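Local coordinates for hydrogenase expression protein (Thiobacillus denitrificans, PDB 3SB1) that is of unknown function but probably takes part in the expression or maturation of hydrogenase, at residues A41-L50 with L74-L84; L105-I116 with Q128-L138. All blocks are in the same frame, centred on the assembly; numbering follows the deposited sequence.

Contact 1: A41-L50 with L74-L84. With GOL (glycerol), chain C.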
loop_
_atom_site.group_PDB
_atom_site.type_symbol
_atom_site.label_atom_id
_atom_site.label_comp_id
_atom_site.label_asym_id
_atom_site.label_seq_id
_atom_site.Cartn_x
_atom_site.Cartn_y
_atom_site.Cartn_z
ATOM N N ALA A 41 8.933 -13.208 28.285
ATOM C CA ALA A 41 8.627 -14.669 28.371
ATOM C C ALA A 41 8.334 -15.272 26.986
ATOM O O ALA A 41 7.284 -15.002 26.403
ATOM C CB ALA A 41 7.435 -14.909 29.310
ATOM N N ARG A 42 9.267 -16.080 26.480
ATOM C CA ARG A 42 9.130 -16.760 25.181
ATOM C C ARG A 42 8.932 -18.253 25.425
ATOM O O ARG A 42 9.630 -18.842 26.271
ATOM C CB ARG A 42 10.391 -16.599 24.338
ATOM C CG ARG A 42 10.789 -15.199 23.941
ATOM C CD ARG A 42 12.120 -15.294 23.197
ATOM N NE ARG A 42 12.686 -14.009 22.809
ATOM C CZ ARG A 42 13.879 -13.855 22.236
ATOM N NH1 ARG A 42 14.315 -12.639 21.912
ATOM N NH2 ARG A 42 14.644 -14.915 21.981
ATOM N N SER A 43 8.026 -18.875 24.663
ATOM C CA SER A 43 7.729 -20.315 24.801
ATOM C C SER A 43 8.463 -21.194 23.766
ATOM O O SER A 43 8.497 -22.427 23.895
ATOM C CB SER A 43 6.229 -20.547 24.639
ATOM O OG SER A 43 5.830 -20.290 23.301
ATOM N N GLY A 44 9.009 -20.551 22.733
ATOM C CA GLY A 44 9.731 -21.223 21.648
ATOM C C GLY A 44 8.766 -21.615 20.536
ATOM O O GLY A 44 9.157 -22.143 19.486
ATOM N N ASN A 45 7.496 -21.308 20.740
ATOM C CA ASN A 45 6.484 -21.778 19.811
ATOM C C ASN A 45 6.233 -20.958 18.570
ATOM O O ASN A 45 5.399 -21.331 17.743
ATOM C CB ASN A 45 5.236 -22.111 20.611
ATOM C CG ASN A 45 5.504 -23.222 21.592
ATOM O OD1 ASN A 45 6.183 -24.213 21.253
ATOM N ND2 ASN A 45 5.004 -23.076 22.808
ATOM N N ALA A 46 6.968 -19.858 18.394
ATOM C CA ALA A 46 6.848 -19.090 17.182
ATOM C C ALA A 46 7.864 -19.573 16.119
ATOM O O ALA A 46 7.708 -19.275 14.955
ATOM C CB ALA A 46 7.052 -17.626 17.463
ATOM N N LEU A 47 8.898 -20.326 16.493
ATOM C CA LEU A 47 9.909 -20.738 15.479
ATOM C C LEU A 47 9.344 -21.550 14.300
ATOM O O LEU A 47 9.771 -21.379 13.156
ATOM C CB LEU A 47 11.109 -21.433 16.139
ATOM C CG LEU A 47 12.283 -21.846 15.243
ATOM C CD1 LEU A 47 12.774 -20.721 14.308
ATOM C CD2 LEU A 47 13.399 -22.337 16.172
ATOM N N PRO A 48 8.351 -22.418 14.544
ATOM C CA PRO A 48 7.785 -23.116 13.382
ATOM C C PRO A 48 7.127 -22.240 12.340
ATOM O O PRO A 48 6.864 -22.660 11.209
ATOM C CB PRO A 48 6.732 -24.036 14.015
ATOM C CG PRO A 48 7.274 -24.336 15.326
ATOM C CD PRO A 48 7.919 -23.050 15.808
ATOM N N LEU A 49 6.809 -21.026 12.741
ATOM C CA LEU A 49 6.165 -20.103 11.834
ATOM C C LEU A 49 7.056 -19.681 10.684
ATOM O O LEU A 49 6.543 -19.344 9.613
ATOM C CB LEU A 49 5.663 -18.894 12.564
ATOM C CG LEU A 49 4.471 -19.147 13.461
ATOM C CD1 LEU A 49 4.082 -17.824 14.154
ATOM C CD2 LEU A 49 3.247 -19.698 12.740
ATOM N N LEU A 50 8.381 -19.739 10.851
ATOM C CA LEU A 50 9.203 -19.371 9.696
ATOM C C LEU A 50 9.003 -20.421 8.581
ATOM O O LEU A 50 8.940 -20.074 7.398
ATOM C CB LEU A 50 10.671 -19.193 10.045
ATOM C CG LEU A 50 10.982 -18.111 11.075
ATOM C CD1 LEU A 50 12.509 -18.131 11.388
ATOM C CD2 LEU A 50 10.441 -16.726 10.673
ATOM N N LEU A 74 -3.222 -18.038 17.635
ATOM C CA LEU A 74 -2.168 -18.993 18.054
ATOM C C LEU A 74 -1.825 -18.830 19.505
ATOM O O LEU A 74 -1.928 -17.732 20.048
ATOM C CB LEU A 74 -0.896 -18.824 17.202
ATOM C CG LEU A 74 -1.102 -19.024 15.709
ATOM C CD1 LEU A 74 0.153 -18.710 14.897
ATOM C CD2 LEU A 74 -1.625 -20.448 15.366
ATOM N N PRO A 75 -1.340 -19.905 20.132
ATOM C CA PRO A 75 -0.996 -19.868 21.561
ATOM C C PRO A 75 0.424 -19.294 21.792
ATOM O O PRO A 75 1.242 -19.906 22.468
ATOM C CB PRO A 75 -1.101 -21.334 21.967
ATOM C CG PRO A 75 -0.678 -22.053 20.768
ATOM C CD PRO A 75 -1.217 -21.266 19.580
ATOM N N LEU A 76 0.669 -18.106 21.256
ATOM C CA LEU A 76 1.953 -17.430 21.367
ATOM C C LEU A 76 1.919 -16.444 22.520
ATOM O O LEU A 76 0.901 -15.791 22.751
ATOM C CB LEU A 76 2.235 -16.651 20.091
ATOM C CG LEU A 76 2.278 -17.369 18.737
ATOM C CD1 LEU A 76 2.157 -16.351 17.556
ATOM C CD2 LEU A 76 3.517 -18.240 18.666
ATOM N N THR A 77 3.038 -16.311 23.219
ATOM C CA THR A 77 3.152 -15.313 24.283
ATOM C C THR A 77 3.525 -13.976 23.629
ATOM O O THR A 77 3.998 -13.924 22.476
ATOM C CB THR A 77 4.301 -15.642 25.273
ATOM O OG1 THR A 77 5.556 -15.519 24.593
ATOM C CG2 THR A 77 4.166 -17.057 25.869
ATOM N N PRO A 78 3.328 -12.884 24.360
ATOM C CA PRO A 78 3.731 -11.604 23.823
ATOM C C PRO A 78 5.206 -11.631 23.445
ATOM O O PRO A 78 5.565 -11.085 22.414
ATOM C CB PRO A 78 3.466 -10.650 24.984
ATOM C CG PRO A 78 2.316 -11.276 25.689
ATOM C CD PRO A 78 2.567 -12.740 25.615
ATOM N N GLY A 79 6.042 -12.305 24.226
ATOM C CA GLY A 79 7.463 -12.395 23.923
ATOM C C GLY A 79 7.691 -13.119 22.589
ATOM O O GLY A 79 8.600 -12.772 21.819
ATOM N N ASP A 80 6.900 -14.159 22.344
ATOM C CA ASP A 80 6.994 -14.920 21.091
ATOM C C ASP A 80 6.702 -14.027 19.877
ATOM O O ASP A 80 7.366 -14.115 18.832
ATOM C CB ASP A 80 5.984 -16.073 21.058
ATOM C CG ASP A 80 6.317 -17.197 22.004
ATOM O OD1 ASP A 80 7.511 -17.506 22.209
ATOM O OD2 ASP A 80 5.358 -17.844 22.460
ATOM N N LEU A 81 5.646 -13.233 19.982
ATOM C CA LEU A 81 5.287 -12.322 18.911
ATOM C C LEU A 81 6.328 -11.256 18.731
ATOM O O LEU A 81 6.626 -10.894 17.612
ATOM C CB LEU A 81 3.905 -11.687 19.139
ATOM C CG LEU A 81 2.712 -12.630 19.092
ATOM C CD1 LEU A 81 1.480 -11.885 19.541
ATOM C CD2 LEU A 81 2.522 -13.162 17.672
ATOM N N GLU A 82 6.893 -10.724 19.811
ATOM C CA GLU A 82 7.953 -9.706 19.680
ATOM C C GLU A 82 9.163 -10.309 18.960
ATOM O O GLU A 82 9.825 -9.639 18.168
ATOM C CB GLU A 82 8.396 -9.185 21.053
ATOM C CG GLU A 82 7.328 -8.423 21.815
ATOM C CD GLU A 82 7.698 -8.134 23.271
ATOM O OE1 GLU A 82 8.881 -8.310 23.682
ATOM O OE2 GLU A 82 6.772 -7.768 24.025
ATOM N N TRP A 83 9.506 -11.547 19.314
ATOM C CA TRP A 83 10.616 -12.249 18.681
ATOM C C TRP A 83 10.371 -12.384 17.172
ATOM O O TRP A 83 11.229 -12.092 16.359
ATOM C CB TRP A 83 10.848 -13.634 19.299
ATOM C CG TRP A 83 11.874 -14.399 18.525
ATOM C CD1 TRP A 83 13.239 -14.328 18.696
ATOM C CD2 TRP A 83 11.658 -15.334 17.456
ATOM N NE1 TRP A 83 13.875 -15.168 17.813
ATOM C CE2 TRP A 83 12.937 -15.756 17.006
ATOM C CE3 TRP A 83 10.523 -15.828 16.800
ATOM C CZ2 TRP A 83 13.103 -16.669 15.963
ATOM C CZ3 TRP A 83 10.702 -16.700 15.729
ATOM C CH2 TRP A 83 11.984 -17.129 15.342
ATOM N N LEU A 84 9.198 -12.874 16.799
ATOM C CA LEU A 84 8.862 -13.035 15.400
ATOM C C LEU A 84 8.862 -11.716 14.639
ATOM O O LEU A 84 9.381 -11.638 13.540
ATOM C CB LEU A 84 7.499 -13.743 15.264
ATOM C CG LEU A 84 7.044 -14.019 13.847
ATOM C CD1 LEU A 84 7.946 -15.082 13.249
ATOM C CD2 LEU A 84 5.579 -14.488 13.812
HETATM C C1 GOL C . 10.131 -17.612 19.820
HETATM O O1 GOL C . 8.989 -18.357 20.162
HETATM C C2 GOL C . 11.332 -18.371 20.333
HETATM O O2 GOL C . 11.365 -18.277 21.750
HETATM C C3 GOL C . 12.598 -17.837 19.698
HETATM O O3 GOL C . 13.691 -18.621 20.137
HETATM O O HOH W 1 5.826 -12.860 27.175
HETATM O O HOH W 2 2.308 -22.394 23.332
#

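Contact 2: L105-I116 with Q128-L138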
loop_
_atom_site.group_PDB
_atom_site.type_symbol
_atom_site.label_atom_id
_atom_site.label_comp_id
_atom_site.label_asym_id
_atom_site.label_seq_id
_atom_site.Cartn_x
_atom_site.Cartn_y
_atom_site.Cartn_z
ATOM N N LEU A 105 -0.448 -2.143 7.822
ATOM C CA LEU A 105 -0.107 -3.248 6.919
ATOM C C LEU A 105 1.318 -2.965 6.559
ATOM O O LEU A 105 1.602 -2.126 5.693
ATOM C CB LEU A 105 -1.032 -3.347 5.702
ATOM C CG LEU A 105 -2.516 -3.281 6.122
ATOM C CD1 LEU A 105 -3.004 -1.835 6.150
ATOM C CD2 LEU A 105 -3.473 -4.150 5.235
ATOM N N ASP A 106 2.225 -3.663 7.211
ATOM C CA ASP A 106 3.640 -3.408 7.026
ATOM C C ASP A 106 4.340 -4.559 6.328
ATOM O O ASP A 106 4.278 -5.711 6.789
ATOM C CB ASP A 106 4.318 -3.170 8.366
ATOM C CG ASP A 106 3.827 -1.883 9.054
ATOM O OD1 ASP A 106 3.541 -0.909 8.344
ATOM O OD2 ASP A 106 3.647 -1.888 10.287
ATOM N N GLU A 107 5.032 -4.255 5.256
ATOM C CA GLU A 107 5.820 -5.301 4.611
ATOM C C GLU A 107 7.012 -5.561 5.562
ATOM O O GLU A 107 7.620 -4.610 6.134
ATOM C CB GLU A 107 6.314 -4.873 3.227
ATOM C CG GLU A 107 6.781 -6.058 2.406
ATOM C CD GLU A 107 6.889 -5.797 0.958
ATOM O OE1 GLU A 107 7.057 -4.587 0.603
ATOM O OE2 GLU A 107 6.760 -6.816 0.196
ATOM N N THR A 108 7.334 -6.819 5.752
ATOM C CA THR A 108 8.518 -7.199 6.524
ATOM C C THR A 108 9.769 -7.074 5.617
ATOM O O THR A 108 9.709 -6.655 4.456
ATOM C CB THR A 108 8.427 -8.636 7.058
ATOM O OG1 THR A 108 8.515 -9.570 5.973
ATOM C CG2 THR A 108 7.096 -8.809 7.819
ATOM N N ALA A 109 10.934 -7.462 6.144
ATOM C CA ALA A 109 12.136 -7.422 5.354
ATOM C C ALA A 109 12.110 -8.448 4.193
ATOM O O ALA A 109 12.968 -8.385 3.301
ATOM C CB ALA A 109 13.368 -7.735 6.206
ATOM N N PHE A 110 11.165 -9.382 4.236
ATOM C CA PHE A 110 10.977 -10.422 3.235
ATOM C C PHE A 110 9.824 -10.036 2.284
ATOM O O PHE A 110 8.666 -10.045 2.682
ATOM C CB PHE A 110 10.646 -11.760 3.901
ATOM C CG PHE A 110 11.756 -12.279 4.780
ATOM C CD1 PHE A 110 12.803 -12.997 4.197
ATOM C CD2 PHE A 110 11.842 -11.947 6.103
ATOM C CE1 PHE A 110 13.795 -13.493 4.946
ATOM C CE2 PHE A 110 12.917 -12.410 6.880
ATOM C CZ PHE A 110 13.908 -13.182 6.269
ATOM N N PRO A 111 10.127 -9.682 1.027
ATOM C CA PRO A 111 9.077 -9.310 0.085
ATOM C C PRO A 111 8.001 -10.375 -0.007
ATOM O O PRO A 111 8.316 -11.574 -0.060
ATOM C CB PRO A 111 9.823 -9.220 -1.235
ATOM C CG PRO A 111 11.196 -8.695 -0.792
ATOM C CD PRO A 111 11.479 -9.388 0.488
ATOM N N GLY A 112 6.755 -9.925 -0.030
ATOM C CA GLY A 112 5.600 -10.834 -0.062
ATOM C C GLY A 112 5.073 -11.235 1.320
ATOM O O GLY A 112 4.064 -11.931 1.423
ATOM N N VAL A 113 5.784 -10.871 2.394
ATOM C CA VAL A 113 5.373 -11.209 3.759
ATOM C C VAL A 113 5.028 -9.957 4.489
ATOM O O VAL A 113 5.896 -9.098 4.707
ATOM C CB VAL A 113 6.481 -11.982 4.487
ATOM C CG1 VAL A 113 6.002 -12.423 5.910
ATOM C CG2 VAL A 113 7.007 -13.197 3.654
ATOM N N TRP A 114 3.746 -9.826 4.838
ATOM C CA TRP A 114 3.202 -8.634 5.451
ATOM C C TRP A 114 2.685 -8.871 6.827
ATOM O O TRP A 114 2.047 -9.911 7.063
ATOM C CB TRP A 114 2.039 -8.084 4.554
ATOM C CG TRP A 114 2.371 -7.845 3.129
ATOM C CD1 TRP A 114 2.519 -8.796 2.120
ATOM C CD2 TRP A 114 2.650 -6.575 2.509
ATOM N NE1 TRP A 114 2.892 -8.185 0.954
ATOM C CE2 TRP A 114 2.940 -6.823 1.134
ATOM C CE3 TRP A 114 2.578 -5.271 2.957
ATOM C CZ2 TRP A 114 3.198 -5.792 0.257
ATOM C CZ3 TRP A 114 2.834 -4.239 2.058
ATOM C CH2 TRP A 114 3.182 -4.508 0.761
ATOM N N TRP A 115 2.879 -7.898 7.719
ATOM C CA TRP A 115 2.395 -7.984 9.128
ATOM C C TRP A 115 1.223 -7.001 9.233
ATOM O O TRP A 115 1.400 -5.801 9.026
ATOM C CB TRP A 115 3.469 -7.590 10.121
ATOM C CG TRP A 115 3.148 -7.942 11.531
ATOM C CD1 TRP A 115 2.238 -7.357 12.357
ATOM C CD2 TRP A 115 3.801 -8.964 12.310
ATOM N NE1 TRP A 115 2.251 -7.994 13.602
ATOM C CE2 TRP A 115 3.234 -8.946 13.595
ATOM C CE3 TRP A 115 4.863 -9.807 12.069
ATOM C CZ2 TRP A 115 3.673 -9.795 14.622
ATOM C CZ3 TRP A 115 5.280 -10.678 13.095
ATOM C CH2 TRP A 115 4.679 -10.643 14.350
ATOM N N ILE A 116 0.053 -7.532 9.565
ATOM C CA ILE A 116 -1.168 -6.769 9.622
ATOM C C ILE A 116 -1.699 -6.680 11.057
ATOM O O ILE A 116 -1.705 -7.680 11.796
ATOM C CB ILE A 116 -2.232 -7.482 8.757
ATOM C CG1 ILE A 116 -1.621 -7.895 7.392
ATOM C CG2 ILE A 116 -3.491 -6.629 8.630
ATOM C CD1 ILE A 116 -1.126 -6.763 6.549
ATOM N N GLN A 128 -4.529 -9.686 14.388
ATOM C CA GLN A 128 -3.108 -9.514 14.037
ATOM C C GLN A 128 -2.794 -10.770 13.240
ATOM O O GLN A 128 -3.062 -11.874 13.695
ATOM C CB GLN A 128 -2.235 -9.416 15.303
ATOM C CG GLN A 128 -0.863 -9.245 15.020
ATOM C CD GLN A 128 -0.048 -8.761 16.222
ATOM O OE1 GLN A 128 0.940 -8.062 16.024
ATOM N NE2 GLN A 128 -0.489 -9.074 17.469
ATOM N N PHE A 129 -2.187 -10.598 12.079
ATOM C CA PHE A 129 -1.885 -11.709 11.220
ATOM C C PHE A 129 -0.848 -11.402 10.209
ATOM O O PHE A 129 -0.538 -10.227 9.925
ATOM C CB PHE A 129 -3.163 -12.239 10.530
ATOM C CG PHE A 129 -3.844 -11.277 9.575
ATOM C CD1 PHE A 129 -3.588 -11.285 8.200
ATOM C CD2 PHE A 129 -4.774 -10.327 10.047
ATOM C CE1 PHE A 129 -4.258 -10.481 7.339
ATOM C CE2 PHE A 129 -5.424 -9.461 9.160
ATOM C CZ PHE A 129 -5.156 -9.506 7.807
ATOM N N ILE A 130 -0.265 -12.478 9.687
ATOM C CA ILE A 130 0.708 -12.393 8.610
ATOM C C ILE A 130 -0.089 -12.664 7.325
ATOM O O ILE A 130 -0.971 -13.538 7.275
ATOM C CB ILE A 130 1.825 -13.458 8.676
ATOM C CG1 ILE A 130 2.582 -13.440 9.996
ATOM C CG2 ILE A 130 2.806 -13.225 7.507
ATOM C CD1 ILE A 130 3.373 -12.200 10.215
ATOM N N GLU A 131 0.172 -11.875 6.300
ATOM C CA GLU A 131 -0.462 -12.096 4.987
ATOM C C GLU A 131 0.661 -12.313 3.998
ATOM O O GLU A 131 1.590 -11.512 3.953
ATOM C CB GLU A 131 -1.368 -10.937 4.609
ATOM C CG GLU A 131 -2.204 -11.172 3.373
ATOM C CD GLU A 131 -3.236 -10.021 3.132
ATOM O OE1 GLU A 131 -3.231 -9.003 3.844
ATOM O OE2 GLU A 131 -4.074 -10.176 2.242
ATOM N N VAL A 132 0.659 -13.488 3.326
ATOM C CA VAL A 132 1.639 -13.812 2.318
ATOM C C VAL A 132 0.911 -13.523 0.993
ATOM O O VAL A 132 -0.036 -14.195 0.610
ATOM C CB VAL A 132 2.179 -15.185 2.460
ATOM C CG1 VAL A 132 3.089 -15.534 1.241
ATOM C CG2 VAL A 132 2.875 -15.389 3.840
ATOM N N ALA A 133 1.360 -12.483 0.316
ATOM C CA ALA A 133 0.683 -11.913 -0.846
ATOM C C ALA A 133 1.560 -10.919 -1.553
ATOM O O ALA A 133 2.502 -10.362 -0.958
ATOM C CB ALA A 133 -0.606 -11.183 -0.326
ATOM N N PHE A 134 1.239 -10.636 -2.825
ATOM C CA PHE A 134 1.935 -9.613 -3.552
ATOM C C PHE A 134 1.579 -8.187 -3.025
ATOM O O PHE A 134 2.420 -7.283 -3.022
ATOM C CB PHE A 134 1.763 -9.749 -5.074
ATOM C CG PHE A 134 2.198 -11.077 -5.590
ATOM C CD1 PHE A 134 3.555 -11.404 -5.615
ATOM C CD2 PHE A 134 1.285 -12.045 -6.027
ATOM C CE1 PHE A 134 3.997 -12.653 -6.063
ATOM C CE2 PHE A 134 1.743 -13.283 -6.490
ATOM C CZ PHE A 134 3.072 -13.590 -6.505
ATOM N N VAL A 135 0.372 -8.047 -2.511
ATOM C CA VAL A 135 -0.053 -6.805 -1.848
ATOM C C VAL A 135 -1.243 -7.225 -0.973
ATOM O O VAL A 135 -2.026 -8.086 -1.368
ATOM C CB VAL A 135 -0.393 -5.664 -2.802
ATOM C CG1 VAL A 135 -1.573 -6.043 -3.666
ATOM C CG2 VAL A 135 -0.666 -4.385 -2.004
ATOM N N PRO A 136 -1.357 -6.644 0.236
ATOM C CA PRO A 136 -2.502 -7.046 1.047
ATOM C C PRO A 136 -3.817 -6.640 0.393
ATOM O O PRO A 136 -3.943 -5.517 -0.123
ATOM C CB PRO A 136 -2.308 -6.293 2.343
ATOM C CG PRO A 136 -0.878 -5.969 2.436
ATOM C CD PRO A 136 -0.448 -5.756 0.983
ATOM N N GLU A 137 -4.823 -7.512 0.529
ATOM C CA GLU A 137 -6.110 -7.266 -0.104
ATOM C C GLU A 137 -6.717 -5.918 0.292
ATOM O O GLU A 137 -7.340 -5.169 -0.499
ATOM C CB GLU A 137 -7.092 -8.413 0.286
ATOM C CG GLU A 137 -8.347 -8.422 -0.493
ATOM C CD GLU A 137 -8.097 -8.687 -1.975
ATOM O OE1 GLU A 137 -7.031 -9.275 -2.292
ATOM O OE2 GLU A 137 -8.963 -8.318 -2.821
ATOM N N LEU A 138 -6.528 -5.588 1.535
ATOM C CA LEU A 138 -7.141 -4.392 2.076
ATOM C C LEU A 138 -6.731 -3.056 1.499
ATOM O O LEU A 138 -7.484 -2.085 1.635
ATOM C CB LEU A 138 -6.884 -4.349 3.586
ATOM C CG LEU A 138 -7.686 -5.308 4.458
ATOM C CD1 LEU A 138 -7.029 -5.568 5.856
ATOM C CD2 LEU A 138 -9.138 -4.780 4.563
#

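Contact 1: A41-L50 with L74-L84
Asp80 receives Ser43 and the rest of the loop 41-47 with both carboxylate oxygens, in the first turn of helix 78-88, where Thr77 and Asp80 form a capping box. Ser43 OG donates to the syn side of Asp80 OD2 at 2.6 Å, and Ser43 N to Asp80 OD1 at 2.9 Å; a weak, longer bond from Gly44 N also reaches OD1. The box fixes the carboxylate from behind: Thr77 N donates to the anti side of Asp80 OD2 in a nearly straight bond (172°), while Thr77 OG1 accepts from Asp80 N. With OG1 set between its backbone N and carbonyl carbon (chi1 67°), Thr77 also donates to Ala41 O, 2.6 Å from OG1 and in the carbonyl plane.

Beyond this polar end, Ala46 CB packs on Leu76 CD2 and the Trp83 ring, while Leu49 CD1 lies against Leu84 CD2 and Leu50 CD2 against Leu84 CD1. Leu49 also meets Leu74 tip to tip. Leu71 and Ile69 continue this apolar layer, and Leu160 of the second subunit packs on Leu47 and Leu50. Trp83 CD1 lies over one face of the Arg42 guanidinium, toward its rim, the two planes 60° apart. A glycerol, probably from the crystallisation liquor, binds here: its O1 accepts from Ala46 N and donates to Asp80 OD1 at 2.7 Å, and its C3 sits 3.3 Å above the plane of the Trp83 ring.

Contact 2: L105-I116 with Q128-L138
Trp114 N donates to Glu131 O at 2.9 Å and Glu131 N to Trp114 O at 2.8 Å, and Ile116 and Phe129 repeat the pattern one hydrogen-bonded pair further on. At the far end Ala133 N donates to Gly112 O. Two indole N-H groups add side-chain bonds. Trp114 NE1 donates to Ala133 O at 2.9 Å, a bent bond (139°) that meets the oxygen from above its carbonyl plane although the oxygen lies close to the indole plane. Trp115 NE1 donates to Gln128 OE1 at 2.8 Å, the oxygen at the ring edge and the amide turned 78° from the indole; the extended Gln128 chain, with CG anti to the backbone N (chi1 -180°), carries the amide there.

Strands 113-119 and 125-132 thus form an antiparallel beta hairpin at the middle of the sheet, and strand 102-107 pairs with the other edge of 113-119. Gly112, in the type II turn from Phe110 to Val113, gives its N-H to Glu107 OE2, which also bonds Ser141 OG of the second subunit.

On the sheet face of Trp114, Pro136 CD lies 3.4 Å from the centroid of the indole six-membered ring in a CH-pi contact, with Glu107 CG over the opposite face. Ile116 CB sits over the centre of the Phe129 ring, 3.7 Å from its centroid. The other sheet face, carrying Val113, Trp115, Ile130 and Val132, packs toward helices 48-63 and 78-88; here Ile130, in the conformer given, lies beside the Trp115 indole, which also makes a cation-pi contact with Arg85.

In the fold
The two contacts follow one another along the chain, and their centres lie about 18 Å apart. Contact 2 is near the middle of the subunit, about 4 Å from the chain centre, whereas contact 1 lies about 18 Å from it and is only partly buried. Helix 78-88 bridges them: the Trp115 indole of contact 2 packs against it, with CZ3 3.9 Å from Leu84 CG and CH2 3.8 Å from Leu81 O. Leu84 therefore serves both contacts, and Leu71 also touches side chains of each. Both reach the second subunit, and both fall within the C-terminal conserved region of the HupH family.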